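Local atomic coordinates of terminal oxygenase component of carbazole 1,9a-dioxygenase (Nocardioides aromaticivorans, PDB entry 3GCF), a protein that probably initiates carbazole breakdown as the terminal Rieske non-heme iron dioxygenase, passing electrons from a [2Fe-2S] cluster to an iron(II) centre. Residues P37-H42 and V59-A64; Q133-V138 and H149-D154; G144-H149 and R376-R381; V319-R324 and D328-F333. All coordinates share one frame; numbering follows the deposited sequence.

Contact 1 (P37-H42 and V59-A64); sequences PAAFDH and VLLTRA
A38 and A39 both turn their CB atoms to L61, and two residues further on, where the strand ends, D41 meets R63, joining two strands of the Rieske [2Fe-2S] domain that are not neighbours in its antiparallel sheet. A classic beta bulge, with A38 and A39 both opposite V139, sends the two methyl groups to the same side. L61 CG sits beside the backbone N (chi1 -55°), which sets CD1 against both alanine methyls, L61 CD1 lying 3.9 Å from A38 CB and 4.0 Å from A39 CB. M54 and A70 extend this buried apolar layer. At the partly exposed end, R63 runs straight from CA to CD and then bends about CG-CD (chi3 -63°), bringing the guanidinium across the D41 carboxylate with the two planes 88° apart. R63 NH2 donates to D41 OD1 at 2.8 Å, in a nearly straight salt bridge. The oxygen lies almost in the guanidinium plane, yet the donor stands well above the carboxylate plane. A second, weak bond from R63 NH2 reaches D41 O at 3.1 Å, so the same nitrogen holds the D41 side chain firmly and its backbone only loosely. R63 NE is bound by L44 O and NH1 by G66 O, which fixes the guanidinium's rotation. With an alanine here in place of D41, R63 would probably lose its carboxylate mate and the water beside it one acceptor, although the backbone bonds could still hold the guanidinium. That water donates to D41 OD1 and accepts from R63 NH1, lying 2.8 Å from each.

Contact 2 (Q133-V138 and H149-D154); sequences QVAQGV and HALSED
The flat amide of Q133 carries L151 over one side: L151 CD2 lies 3.5 Å from Q133 NE2, and L151 CB, over the same side, is 3.8 Å from Q133 NE2. A second flat group, the H149 ring, has one face taken by R378 and D154 at its edge, and meets F142 and W35 edge-to-face. Q133 belongs to a beta hairpin of the Rieske sheet, whose strands 129-135 and 138-143 are joined by a type I' turn from A135 to V138. V138 N bonds to A135 O and A135 N to V138 O, closing the turn tightly. The Q133 chain is fully stretched as far as CD, its CG anti to the backbone N (chi1 -166°), so that the amide stands off the strand toward L151. From the 3-10 turn 151-153 the buried L151 comes in at a slant; L151 CD2 also touches A135 CB at 3.7 Å, so this one methyl serves both residues. W35 and F140 pack on L151 as well. Polar contact between the segments goes through a water that donates to Q133 OE1 and accepts from L151 N, at 2.7 Å from L151 N. Within the loop, D154 takes bonds from H34 ND1 and W35 N besides that from H149, which ties it to strand 34-40. H149 NE2 donates to D154 OD2 at 2.7 Å, with the donor 35° above the carboxylate plane.

Contact 3 (G144-H149 and R376-R381); sequences GDEEPH and RGRGVR
R378 lays its guanidinium flat on H149, an offset stack of an arginine on an imidazole with centres 3.7 Å apart and planes at 19°. It pins the loop after strand 138-143 to the chain's C-terminal end, beside the short strand 379-380 that pairs with 31-32. From CB, which points toward the loop, R378 goes out extended to NE. R378 CD comes to 3.3 Å from H149 CE1, R378 NE follows at 3.1 Å from H149 CE1, a tight contact over the ring face, and R378 CZ stands 3.4 Å from H149 ND1. R378 NH1 approaches E146 OE1 at 4.4 Å, opposite charges beyond a salt bridge, whereas NH2 pairs with E153 in a true one; W225 adds a cation-pi contact. H149 meets this group from the opposite direction, with CG in the crowded position between N and carbonyl carbon (chi1 47°). Were R378 shortened to an alanine, that face of H149 would probably lose its cover and E153 its charged mate. R381, held by a salt bridge to E57, reaches G144 through water: the water 2.8 Å from G144 N accepts only a weak bond from R381 NH2, at 3.5 Å.

Contact 4 (V319-R324 and D328-F333); sequences VEFEER and DALHGF
F321 and L330 cross at about a right angle, the leucine meeting the phenyl ring obliquely: L330 CD1 lies 3.8 Å from F321 CE1 and 3.9 Å from F321 CZ. F321 CG is anti to the backbone N (chi1 -176°), which swings the ring along the helix toward L330. The leucine keeps CG beside its own N (chi1 -59°) and reaches back with one methyl. On another side of the helix R324 and D328 also cross at about a right angle, guanidinium and carboxylate planes 80° apart. Here the aliphatic part does the touching: R324 CG is 3.4 Å from D328 OD2, while the extended arginine carries its charge onward. D328 OD2 lies at the guanidinium's edge, near its plane, yet 4.4 Å from R324 NE, an electrostatic approach rather than a salt bridge. R324 NH2 instead makes a weak bond to N202 OD1. Both pairs belong to helix 311-331, packed on the seven-stranded antiparallel sheet of the catalytic domain, the helix-grip arrangement of its Bet v 1-like clan. L304 of that sheet touches both F321 and L330, with L167 against the former and I169 against the latter. W198 of helix 197-201 covers R324, D328 and A329. The helix is irregular, with wider pi-type turns at 321-324 and 328-331, but D328 N still donates to R324 O at 2.9 Å. L330 O turns to the sheet, accepting bonds from Q302 NE2 and R171 NH2.

In the fold
Contacts 1 and 2 share the Rieske-domain sheet, their centres 13 Å apart. They touch where D41 N probably bonds to G137 O (2.8 Å) and where P37 CB meets V138 CG1 (3.7 Å). Contact 2 passes into contact 3 through H149, common to both, and through the salt bridge from E153 OE1 to R378 NH2 (2.7 Å), so hairpin, loop and C-terminal end are tied in sequence. None of these three adjoins the [2Fe-2S] cluster or the iron. Contact 4, in the catalytic domain, touches none of the others: its nearest atoms are about 7 Å from those of contact 1, and its centre is 35 Å from that of contact 3. L330's side chain is about 11 Å from the iron(II) ion and about 9 Å from that of its ligand D337.

Contact 1 (P37-H42 and V59-A64)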
loop_
_atom_site.group_PDB
_atom_site.type_symbol
_atom_site.label_atom_id
_atom_site.label_comp_id
_atom_site.label_asym_id
_atom_site.label_seq_id
_atom_site.Cartn_x
_atom_site.Cartn_y
_atom_site.Cartn_z
ATOM N N PRO A 37 -16.692 21.359 -10.926
ATOM C CA PRO A 37 -17.457 21.367 -9.676
ATOM C C PRO A 37 -16.590 20.837 -8.535
ATOM O O PRO A 37 -15.767 19.944 -8.737
ATOM C CB PRO A 37 -18.635 20.444 -9.987
ATOM C CG PRO A 37 -18.054 19.480 -10.989
ATOM C CD PRO A 37 -17.256 20.395 -11.886
ATOM N N ALA A 38 -16.776 21.388 -7.340
ATOM C CA ALA A 38 -16.005 20.966 -6.176
ATOM C C ALA A 38 -16.906 20.343 -5.120
ATOM O O ALA A 38 -16.526 19.395 -4.436
ATOM C CB ALA A 38 -15.270 22.166 -5.573
ATOM N N ALA A 39 -18.109 20.882 -4.992
ATOM C CA ALA A 39 -19.040 20.404 -3.990
ATOM C C ALA A 39 -20.398 21.018 -4.248
ATOM O O ALA A 39 -20.575 21.781 -5.196
ATOM C CB ALA A 39 -18.547 20.817 -2.607
ATOM N N PHE A 40 -21.357 20.680 -3.396
ATOM C CA PHE A 40 -22.691 21.239 -3.510
ATOM C C PHE A 40 -22.782 22.385 -2.518
ATOM O O PHE A 40 -22.230 22.313 -1.418
ATOM C CB PHE A 40 -23.735 20.165 -3.224
ATOM C CG PHE A 40 -23.846 19.155 -4.320
ATOM C CD1 PHE A 40 -24.585 19.437 -5.465
ATOM C CD2 PHE A 40 -23.140 17.957 -4.253
ATOM C CE1 PHE A 40 -24.615 18.542 -6.535
ATOM C CE2 PHE A 40 -23.161 17.056 -5.317
ATOM C CZ PHE A 40 -23.898 17.350 -6.460
ATOM N N ASP A 41 -23.471 23.445 -2.917
ATOM C CA ASP A 41 -23.611 24.620 -2.077
ATOM C C ASP A 41 -24.124 24.318 -0.670
ATOM O O ASP A 41 -23.658 24.911 0.307
ATOM C CB ASP A 41 -24.532 25.634 -2.752
ATOM C CG ASP A 41 -24.487 26.988 -2.083
ATOM O OD1 ASP A 41 -23.378 27.548 -1.936
ATOM O OD2 ASP A 41 -25.557 27.495 -1.707
ATOM N N HIS A 42 -25.071 23.393 -0.559
ATOM C CA HIS A 42 -25.630 23.069 0.747
ATOM C C HIS A 42 -24.699 22.292 1.677
ATOM O O HIS A 42 -25.051 22.007 2.816
ATOM C CB HIS A 42 -26.973 22.347 0.571
ATOM C CG HIS A 42 -28.057 23.239 0.040
ATOM N ND1 HIS A 42 -29.342 22.799 -0.201
ATOM C CD2 HIS A 42 -28.042 24.554 -0.294
ATOM C CE1 HIS A 42 -30.070 23.803 -0.660
ATOM N NE2 HIS A 42 -29.305 24.878 -0.726
ATOM N N VAL A 59 -7.719 21.744 -2.073
ATOM C CA VAL A 59 -8.400 23.010 -1.899
ATOM C C VAL A 59 -9.269 22.988 -0.654
ATOM O O VAL A 59 -9.862 21.964 -0.325
ATOM C CB VAL A 59 -9.302 23.314 -3.120
ATOM C CG1 VAL A 59 -9.950 24.682 -2.966
ATOM C CG2 VAL A 59 -8.481 23.232 -4.407
ATOM N N LEU A 60 -9.341 24.122 0.029
ATOM C CA LEU A 60 -10.160 24.235 1.224
ATOM C C LEU A 60 -11.316 25.180 0.921
ATOM O O LEU A 60 -11.103 26.316 0.488
ATOM C CB LEU A 60 -9.337 24.792 2.389
ATOM C CG LEU A 60 -10.076 24.946 3.721
ATOM C CD1 LEU A 60 -10.377 23.570 4.295
ATOM C CD2 LEU A 60 -9.224 25.754 4.700
ATOM N N LEU A 61 -12.540 24.711 1.142
ATOM C CA LEU A 61 -13.710 25.540 0.899
ATOM C C LEU A 61 -14.365 25.941 2.209
ATOM O O LEU A 61 -14.354 25.181 3.172
ATOM C CB LEU A 61 -14.747 24.784 0.059
ATOM C CG LEU A 61 -14.346 24.177 -1.288
ATOM C CD1 LEU A 61 -15.522 23.380 -1.834
ATOM C CD2 LEU A 61 -13.938 25.270 -2.262
ATOM N N THR A 62 -14.938 27.137 2.240
ATOM C CA THR A 62 -15.648 27.606 3.419
ATOM C C THR A 62 -16.619 28.692 2.980
ATOM O O THR A 62 -16.548 29.172 1.845
ATOM C CB THR A 62 -14.686 28.191 4.477
ATOM O OG1 THR A 62 -15.425 28.508 5.660
ATOM C CG2 THR A 62 -14.015 29.459 3.962
ATOM N N ARG A 63 -17.552 29.051 3.855
ATOM C CA ARG A 63 -18.489 30.124 3.542
ATOM C C ARG A 63 -18.184 31.255 4.526
ATOM O O ARG A 63 -18.276 31.077 5.745
ATOM C CB ARG A 63 -19.941 29.666 3.695
ATOM C CG ARG A 63 -20.967 30.714 3.249
ATOM C CD ARG A 63 -22.402 30.254 3.499
ATOM N NE ARG A 63 -22.749 29.058 2.728
ATOM C CZ ARG A 63 -22.976 29.043 1.414
ATOM N NH1 ARG A 63 -22.900 30.166 0.710
ATOM N NH2 ARG A 63 -23.262 27.900 0.800
ATOM N N ALA A 64 -17.794 32.405 3.986
ATOM C CA ALA A 64 -17.461 33.572 4.796
ATOM C C ALA A 64 -18.378 34.735 4.420
ATOM O O ALA A 64 -18.377 35.202 3.275
ATOM C CB ALA A 64 -16.005 33.955 4.571
HETATM O O HOH W 1 -23.552 30.313 -2.040
#

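Contact 2 (Q133-V138 and H149-D154)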
loop_
_atom_site.group_PDB
_atom_site.type_symbol
_atom_site.label_atom_id
_atom_site.label_comp_id
_atom_site.label_asym_id
_atom_site.label_seq_id
_atom_site.Cartn_x
_atom_site.Cartn_y
_atom_site.Cartn_z
ATOM N N GLN A 133 -17.653 30.098 -8.258
ATOM C CA GLN A 133 -18.962 30.524 -8.726
ATOM C C GLN A 133 -19.962 29.430 -8.417
ATOM O O GLN A 133 -19.780 28.275 -8.799
ATOM C CB GLN A 133 -18.983 30.830 -10.225
ATOM C CG GLN A 133 -20.245 31.602 -10.619
ATOM C CD GLN A 133 -20.262 32.046 -12.068
ATOM O OE1 GLN A 133 -19.248 32.497 -12.605
ATOM N NE2 GLN A 133 -21.426 31.940 -12.705
ATOM N N VAL A 134 -21.007 29.800 -7.695
ATOM C CA VAL A 134 -22.045 28.857 -7.332
ATOM C C VAL A 134 -23.193 28.993 -8.326
ATOM O O VAL A 134 -23.686 30.091 -8.573
ATOM C CB VAL A 134 -22.545 29.128 -5.900
ATOM C CG1 VAL A 134 -23.672 28.176 -5.544
ATOM C CG2 VAL A 134 -21.395 28.957 -4.916
ATOM N N ALA A 135 -23.602 27.876 -8.914
ATOM C CA ALA A 135 -24.693 27.894 -9.876
ATOM C C ALA A 135 -25.490 26.604 -9.785
ATOM O O ALA A 135 -24.921 25.513 -9.760
ATOM C CB ALA A 135 -24.153 28.085 -11.289
ATOM N N GLN A 136 -26.811 26.745 -9.725
ATOM C CA GLN A 136 -27.711 25.609 -9.642
ATOM C C GLN A 136 -27.355 24.719 -8.459
ATOM O O GLN A 136 -27.394 23.493 -8.561
ATOM C CB GLN A 136 -27.656 24.806 -10.946
ATOM C CG GLN A 136 -27.941 25.645 -12.183
ATOM C CD GLN A 136 -29.390 26.103 -12.267
ATOM O OE1 GLN A 136 -29.967 26.566 -11.286
ATOM N NE2 GLN A 136 -29.977 25.985 -13.450
ATOM N N GLY A 137 -27.004 25.346 -7.340
ATOM C CA GLY A 137 -26.662 24.602 -6.143
ATOM C C GLY A 137 -25.314 23.910 -6.188
ATOM O O GLY A 137 -24.976 23.139 -5.282
ATOM N N VAL A 138 -24.531 24.181 -7.227
ATOM C CA VAL A 138 -23.221 23.557 -7.345
ATOM C C VAL A 138 -22.082 24.556 -7.221
ATOM O O VAL A 138 -22.099 25.617 -7.842
ATOM C CB VAL A 138 -23.067 22.805 -8.685
ATOM C CG1 VAL A 138 -21.704 22.145 -8.755
ATOM C CG2 VAL A 138 -24.162 21.756 -8.817
ATOM N N HIS A 149 -12.946 32.436 -17.459
ATOM C CA HIS A 149 -13.844 32.849 -18.527
ATOM C C HIS A 149 -15.240 32.516 -18.001
ATOM O O HIS A 149 -15.379 32.030 -16.880
ATOM C CB HIS A 149 -13.557 32.075 -19.817
ATOM C CG HIS A 149 -13.403 30.599 -19.616
ATOM N ND1 HIS A 149 -12.172 29.985 -19.524
ATOM C CD2 HIS A 149 -14.324 29.623 -19.436
ATOM C CE1 HIS A 149 -12.341 28.695 -19.296
ATOM N NE2 HIS A 149 -13.638 28.449 -19.236
ATOM N N ALA A 150 -16.267 32.772 -18.804
ATOM C CA ALA A 150 -17.642 32.512 -18.395
ATOM C C ALA A 150 -17.876 31.047 -18.044
ATOM O O ALA A 150 -17.476 30.152 -18.787
ATOM C CB ALA A 150 -18.603 32.939 -19.499
ATOM N N LEU A 151 -18.536 30.820 -16.911
ATOM C CA LEU A 151 -18.846 29.475 -16.440
ATOM C C LEU A 151 -19.613 28.670 -17.490
ATOM O O LEU A 151 -19.373 27.473 -17.661
ATOM C CB LEU A 151 -19.682 29.551 -15.150
ATOM C CG LEU A 151 -20.217 28.232 -14.579
ATOM C CD1 LEU A 151 -19.051 27.330 -14.224
ATOM C CD2 LEU A 151 -21.085 28.495 -13.351
ATOM N N SER A 152 -20.531 29.336 -18.186
ATOM C CA SER A 152 -21.364 28.702 -19.207
ATOM C C SER A 152 -20.568 28.028 -20.310
ATOM O O SER A 152 -21.084 27.165 -21.017
ATOM C CB SER A 152 -22.304 29.732 -19.837
ATOM O OG SER A 152 -21.572 30.713 -20.551
ATOM N N GLU A 153 -19.315 28.426 -20.464
ATOM C CA GLU A 153 -18.470 27.848 -21.494
ATOM C C GLU A 153 -17.987 26.440 -21.154
ATOM O O GLU A 153 -17.519 25.714 -22.035
ATOM C CB GLU A 153 -17.270 28.770 -21.752
ATOM C CG GLU A 153 -17.614 29.996 -22.593
ATOM C CD GLU A 153 -16.449 30.955 -22.756
ATOM O OE1 GLU A 153 -15.301 30.494 -22.926
ATOM O OE2 GLU A 153 -16.681 32.179 -22.726
ATOM N N ASP A 154 -18.107 26.054 -19.883
ATOM C CA ASP A 154 -17.666 24.737 -19.433
ATOM C C ASP A 154 -18.806 23.850 -18.955
ATOM O O ASP A 154 -18.594 22.914 -18.179
ATOM C CB ASP A 154 -16.633 24.874 -18.309
ATOM C CG ASP A 154 -15.352 25.534 -18.774
ATOM O OD1 ASP A 154 -14.953 25.303 -19.937
ATOM O OD2 ASP A 154 -14.736 26.271 -17.974
HETATM O O HOH W 2 -19.162 32.932 -15.270
#

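Contact 3 (G144-H149 and R376-R381)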
loop_
_atom_site.group_PDB
_atom_site.type_symbol
_atom_site.label_atom_id
_atom_site.label_comp_id
_atom_site.label_asym_id
_atom_site.label_seq_id
_atom_site.Cartn_x
_atom_site.Cartn_y
_atom_site.Cartn_z
ATOM N N GLY A 144 -6.494 26.555 -12.832
ATOM C CA GLY A 144 -5.620 26.948 -13.923
ATOM C C GLY A 144 -4.959 28.286 -13.654
ATOM O O GLY A 144 -5.315 28.973 -12.698
ATOM N N ASP A 145 -4.007 28.667 -14.503
ATOM C CA ASP A 145 -3.293 29.929 -14.336
ATOM C C ASP A 145 -3.948 31.113 -15.034
ATOM O O ASP A 145 -3.708 32.259 -14.663
ATOM C CB ASP A 145 -1.855 29.797 -14.845
ATOM C CG ASP A 145 -1.072 28.723 -14.114
ATOM O OD1 ASP A 145 -1.017 28.764 -12.862
ATOM O OD2 ASP A 145 -0.505 27.837 -14.793
ATOM N N GLU A 146 -4.769 30.849 -16.044
ATOM C CA GLU A 146 -5.425 31.928 -16.778
ATOM C C GLU A 146 -6.524 32.589 -15.962
ATOM O O GLU A 146 -6.926 32.082 -14.915
ATOM C CB GLU A 146 -6.046 31.407 -18.076
ATOM C CG GLU A 146 -5.108 30.654 -18.994
ATOM C CD GLU A 146 -5.798 30.228 -20.276
ATOM O OE1 GLU A 146 -7.044 30.136 -20.278
ATOM O OE2 GLU A 146 -5.097 29.974 -21.280
ATOM N N GLU A 147 -7.000 33.732 -16.442
ATOM C CA GLU A 147 -8.087 34.414 -15.766
ATOM C C GLU A 147 -9.318 33.597 -16.142
ATOM O O GLU A 147 -9.398 33.047 -17.241
ATOM C CB GLU A 147 -8.253 35.845 -16.273
ATOM C CG GLU A 147 -6.994 36.689 -16.219
ATOM C CD GLU A 147 -7.286 38.167 -16.418
ATOM O OE1 GLU A 147 -8.072 38.504 -17.333
ATOM O OE2 GLU A 147 -6.724 38.992 -15.662
ATOM N N PRO A 148 -10.292 33.504 -15.236
ATOM C CA PRO A 148 -11.486 32.725 -15.556
ATOM C C PRO A 148 -12.347 33.315 -16.663
ATOM O O PRO A 148 -12.448 34.533 -16.808
ATOM C CB PRO A 148 -12.220 32.666 -14.219
ATOM C CG PRO A 148 -11.847 33.971 -13.575
ATOM C CD PRO A 148 -10.373 34.078 -13.881
ATOM N N HIS A 149 -12.946 32.436 -17.459
ATOM C CA HIS A 149 -13.844 32.849 -18.527
ATOM C C HIS A 149 -15.240 32.516 -18.001
ATOM O O HIS A 149 -15.379 32.030 -16.880
ATOM C CB HIS A 149 -13.557 32.075 -19.817
ATOM C CG HIS A 149 -13.403 30.599 -19.616
ATOM N ND1 HIS A 149 -12.172 29.985 -19.524
ATOM C CD2 HIS A 149 -14.324 29.623 -19.436
ATOM C CE1 HIS A 149 -12.341 28.695 -19.296
ATOM N NE2 HIS A 149 -13.638 28.449 -19.236
ATOM N N ARG A 376 -9.194 21.030 -28.226
ATOM C CA ARG A 376 -9.765 22.192 -27.556
ATOM C C ARG A 376 -9.571 22.331 -26.050
ATOM O O ARG A 376 -9.911 23.374 -25.488
ATOM C CB ARG A 376 -11.258 22.272 -27.875
ATOM C CG ARG A 376 -11.577 22.225 -29.356
ATOM C CD ARG A 376 -11.194 23.512 -30.065
ATOM N NE ARG A 376 -11.398 23.394 -31.504
ATOM C CZ ARG A 376 -11.339 24.410 -32.360
ATOM N NH1 ARG A 376 -11.085 25.640 -31.927
ATOM N NH2 ARG A 376 -11.529 24.196 -33.658
ATOM N N GLY A 377 -9.061 21.296 -25.386
ATOM C CA GLY A 377 -8.838 21.416 -23.953
ATOM C C GLY A 377 -7.984 22.654 -23.753
ATOM O O GLY A 377 -6.921 22.759 -24.352
ATOM N N ARG A 378 -8.431 23.599 -22.932
ATOM C CA ARG A 378 -7.674 24.834 -22.730
ATOM C C ARG A 378 -6.288 24.661 -22.124
ATOM O O ARG A 378 -5.373 25.417 -22.440
ATOM C CB ARG A 378 -8.478 25.819 -21.886
ATOM C CG ARG A 378 -9.606 26.506 -22.638
ATOM C CD ARG A 378 -10.479 27.242 -21.650
ATOM N NE ARG A 378 -11.668 27.841 -22.242
ATOM C CZ ARG A 378 -11.702 29.046 -22.798
ATOM N NH1 ARG A 378 -10.604 29.789 -22.852
ATOM N NH2 ARG A 378 -12.843 29.520 -23.270
ATOM N N GLY A 379 -6.128 23.676 -21.252
ATOM C CA GLY A 379 -4.830 23.457 -20.645
ATOM C C GLY A 379 -4.654 22.010 -20.248
ATOM O O GLY A 379 -5.600 21.368 -19.792
ATOM N N VAL A 380 -3.445 21.492 -20.420
ATOM C CA VAL A 380 -3.168 20.110 -20.069
ATOM C C VAL A 380 -2.397 20.000 -18.762
ATOM O O VAL A 380 -1.391 20.681 -18.555
ATOM C CB VAL A 380 -2.356 19.400 -21.175
ATOM C CG1 VAL A 380 -1.925 18.019 -20.702
ATOM C CG2 VAL A 380 -3.194 19.287 -22.442
ATOM N N ARG A 381 -2.885 19.142 -17.877
ATOM C CA ARG A 381 -2.227 18.913 -16.605
ATOM C C ARG A 381 -1.902 17.423 -16.563
ATOM O O ARG A 381 -2.799 16.580 -16.481
ATOM C CB ARG A 381 -3.144 19.310 -15.450
ATOM C CG ARG A 381 -2.475 19.214 -14.096
ATOM C CD ARG A 381 -3.277 19.922 -13.021
ATOM N NE ARG A 381 -3.247 21.377 -13.162
ATOM C CZ ARG A 381 -3.753 22.215 -12.260
ATOM N NH1 ARG A 381 -4.325 21.738 -11.161
ATOM N NH2 ARG A 381 -3.689 23.527 -12.451
HETATM O O HOH W 3 -4.916 26.171 -10.524
HETATM O O HOH W 4 -1.502 25.564 -13.612
HETATM O O HOH W 5 -5.997 27.937 -23.691
#

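Contact 4 (V319-R324 and D328-F333)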
loop_
_atom_site.group_PDB
_atom_site.type_symbol
_atom_site.label_atom_id
_atom_site.label_comp_id
_atom_site.label_asym_id
_atom_site.label_seq_id
_atom_site.Cartn_x
_atom_site.Cartn_y
_atom_site.Cartn_z
ATOM N N VAL A 319 -38.498 16.497 -2.586
ATOM C CA VAL A 319 -39.084 15.353 -1.888
ATOM C C VAL A 319 -38.905 14.049 -2.668
ATOM O O VAL A 319 -38.509 13.037 -2.092
ATOM C CB VAL A 319 -40.593 15.566 -1.603
ATOM C CG1 VAL A 319 -41.218 14.270 -1.078
ATOM C CG2 VAL A 319 -40.771 16.682 -0.570
ATOM N N GLU A 320 -39.191 14.052 -3.969
ATOM C CA GLU A 320 -39.016 12.818 -4.728
ATOM C C GLU A 320 -37.543 12.455 -4.904
ATOM O O GLU A 320 -37.208 11.283 -5.069
ATOM C CB GLU A 320 -39.735 12.873 -6.084
ATOM C CG GLU A 320 -39.678 14.192 -6.812
ATOM C CD GLU A 320 -40.449 14.157 -8.126
ATOM O OE1 GLU A 320 -41.596 13.649 -8.137
ATOM O OE2 GLU A 320 -39.907 14.644 -9.144
ATOM N N PHE A 321 -36.661 13.450 -4.857
ATOM C CA PHE A 321 -35.236 13.175 -4.970
ATOM C C PHE A 321 -34.827 12.343 -3.752
ATOM O O PHE A 321 -34.154 11.319 -3.880
ATOM C CB PHE A 321 -34.427 14.472 -4.984
ATOM C CG PHE A 321 -32.950 14.262 -5.183
ATOM C CD1 PHE A 321 -32.440 13.962 -6.441
ATOM C CD2 PHE A 321 -32.069 14.351 -4.106
ATOM C CE1 PHE A 321 -31.074 13.756 -6.633
ATOM C CE2 PHE A 321 -30.699 14.147 -4.284
ATOM C CZ PHE A 321 -30.200 13.849 -5.551
ATOM N N GLU A 322 -35.259 12.790 -2.575
ATOM C CA GLU A 322 -34.957 12.118 -1.310
ATOM C C GLU A 322 -35.617 10.748 -1.169
ATOM O O GLU A 322 -35.007 9.798 -0.684
ATOM C CB GLU A 322 -35.395 13.013 -0.150
ATOM C CG GLU A 322 -35.385 12.360 1.232
ATOM C CD GLU A 322 -33.996 11.978 1.698
ATOM O OE1 GLU A 322 -33.064 12.797 1.540
ATOM O OE2 GLU A 322 -33.836 10.860 2.235
ATOM N N GLU A 323 -36.866 10.650 -1.605
ATOM C CA GLU A 323 -37.626 9.414 -1.495
ATOM C C GLU A 323 -37.469 8.444 -2.655
ATOM O O GLU A 323 -37.764 7.256 -2.502
ATOM C CB GLU A 323 -39.124 9.734 -1.350
ATOM C CG GLU A 323 -39.463 10.698 -0.225
ATOM C CD GLU A 323 -40.954 10.942 -0.099
ATOM O OE1 GLU A 323 -41.693 10.674 -1.070
ATOM O OE2 GLU A 323 -41.391 11.411 0.969
ATOM N N ARG A 324 -37.009 8.926 -3.806
ATOM C CA ARG A 324 -36.917 8.053 -4.967
ATOM C C ARG A 324 -35.715 8.171 -5.913
ATOM O O ARG A 324 -34.904 7.250 -6.018
ATOM C CB ARG A 324 -38.208 8.203 -5.789
ATOM C CG ARG A 324 -38.375 7.160 -6.878
ATOM C CD ARG A 324 -39.618 7.388 -7.723
ATOM N NE ARG A 324 -39.794 6.295 -8.677
ATOM C CZ ARG A 324 -40.480 6.387 -9.812
ATOM N NH1 ARG A 324 -41.066 7.529 -10.152
ATOM N NH2 ARG A 324 -40.575 5.331 -10.613
ATOM N N ASP A 328 -32.953 5.130 -5.806
ATOM C CA ASP A 328 -33.446 4.192 -6.815
ATOM C C ASP A 328 -32.710 4.310 -8.144
ATOM O O ASP A 328 -32.557 3.321 -8.861
ATOM C CB ASP A 328 -34.946 4.384 -7.065
ATOM C CG ASP A 328 -35.806 3.927 -5.897
ATOM O OD1 ASP A 328 -35.269 3.278 -4.971
ATOM O OD2 ASP A 328 -37.028 4.212 -5.913
ATOM N N ALA A 329 -32.249 5.512 -8.480
ATOM C CA ALA A 329 -31.550 5.700 -9.747
ATOM C C ALA A 329 -30.069 6.062 -9.620
ATOM O O ALA A 329 -29.212 5.328 -10.105
ATOM C CB ALA A 329 -32.273 6.752 -10.584
ATOM N N LEU A 330 -29.756 7.182 -8.972
ATOM C CA LEU A 330 -28.355 7.578 -8.858
ATOM C C LEU A 330 -27.509 6.457 -8.252
ATOM O O LEU A 330 -26.322 6.343 -8.543
ATOM C CB LEU A 330 -28.223 8.895 -8.074
ATOM C CG LEU A 330 -28.979 10.075 -8.719
ATOM C CD1 LEU A 330 -28.537 11.384 -8.072
ATOM C CD2 LEU A 330 -28.706 10.133 -10.227
ATOM N N HIS A 331 -28.123 5.630 -7.411
ATOM C CA HIS A 331 -27.427 4.483 -6.838
ATOM C C HIS A 331 -27.917 3.202 -7.518
ATOM O O HIS A 331 -27.128 2.459 -8.109
ATOM C CB HIS A 331 -27.669 4.375 -5.324
ATOM C CG HIS A 331 -26.902 5.379 -4.520
ATOM N ND1 HIS A 331 -25.525 5.434 -4.518
ATOM C CD2 HIS A 331 -27.322 6.404 -3.741
ATOM C CE1 HIS A 331 -25.127 6.454 -3.778
ATOM N NE2 HIS A 331 -26.198 7.060 -3.296
ATOM N N GLY A 332 -29.226 2.964 -7.443
ATOM C CA GLY A 332 -29.819 1.765 -8.016
ATOM C C GLY A 332 -29.487 1.488 -9.471
ATOM O O GLY A 332 -29.438 0.329 -9.890
ATOM N N PHE A 333 -29.275 2.541 -10.250
ATOM C CA PHE A 333 -28.942 2.362 -11.652
ATOM C C PHE A 333 -27.453 2.563 -11.910
ATOM O O PHE A 333 -26.803 1.709 -12.514
ATOM C CB PHE A 333 -29.730 3.339 -12.534
ATOM C CG PHE A 333 -29.499 3.136 -14.011
ATOM C CD1 PHE A 333 -30.258 2.212 -14.731
ATOM C CD2 PHE A 333 -28.486 3.832 -14.672
ATOM C CE1 PHE A 333 -30.008 1.981 -16.087
ATOM C CE2 PHE A 333 -28.226 3.609 -16.030
ATOM C CZ PHE A 333 -28.990 2.679 -16.738
HETATM O O HOH W 6 -35.737 5.703 -2.969
#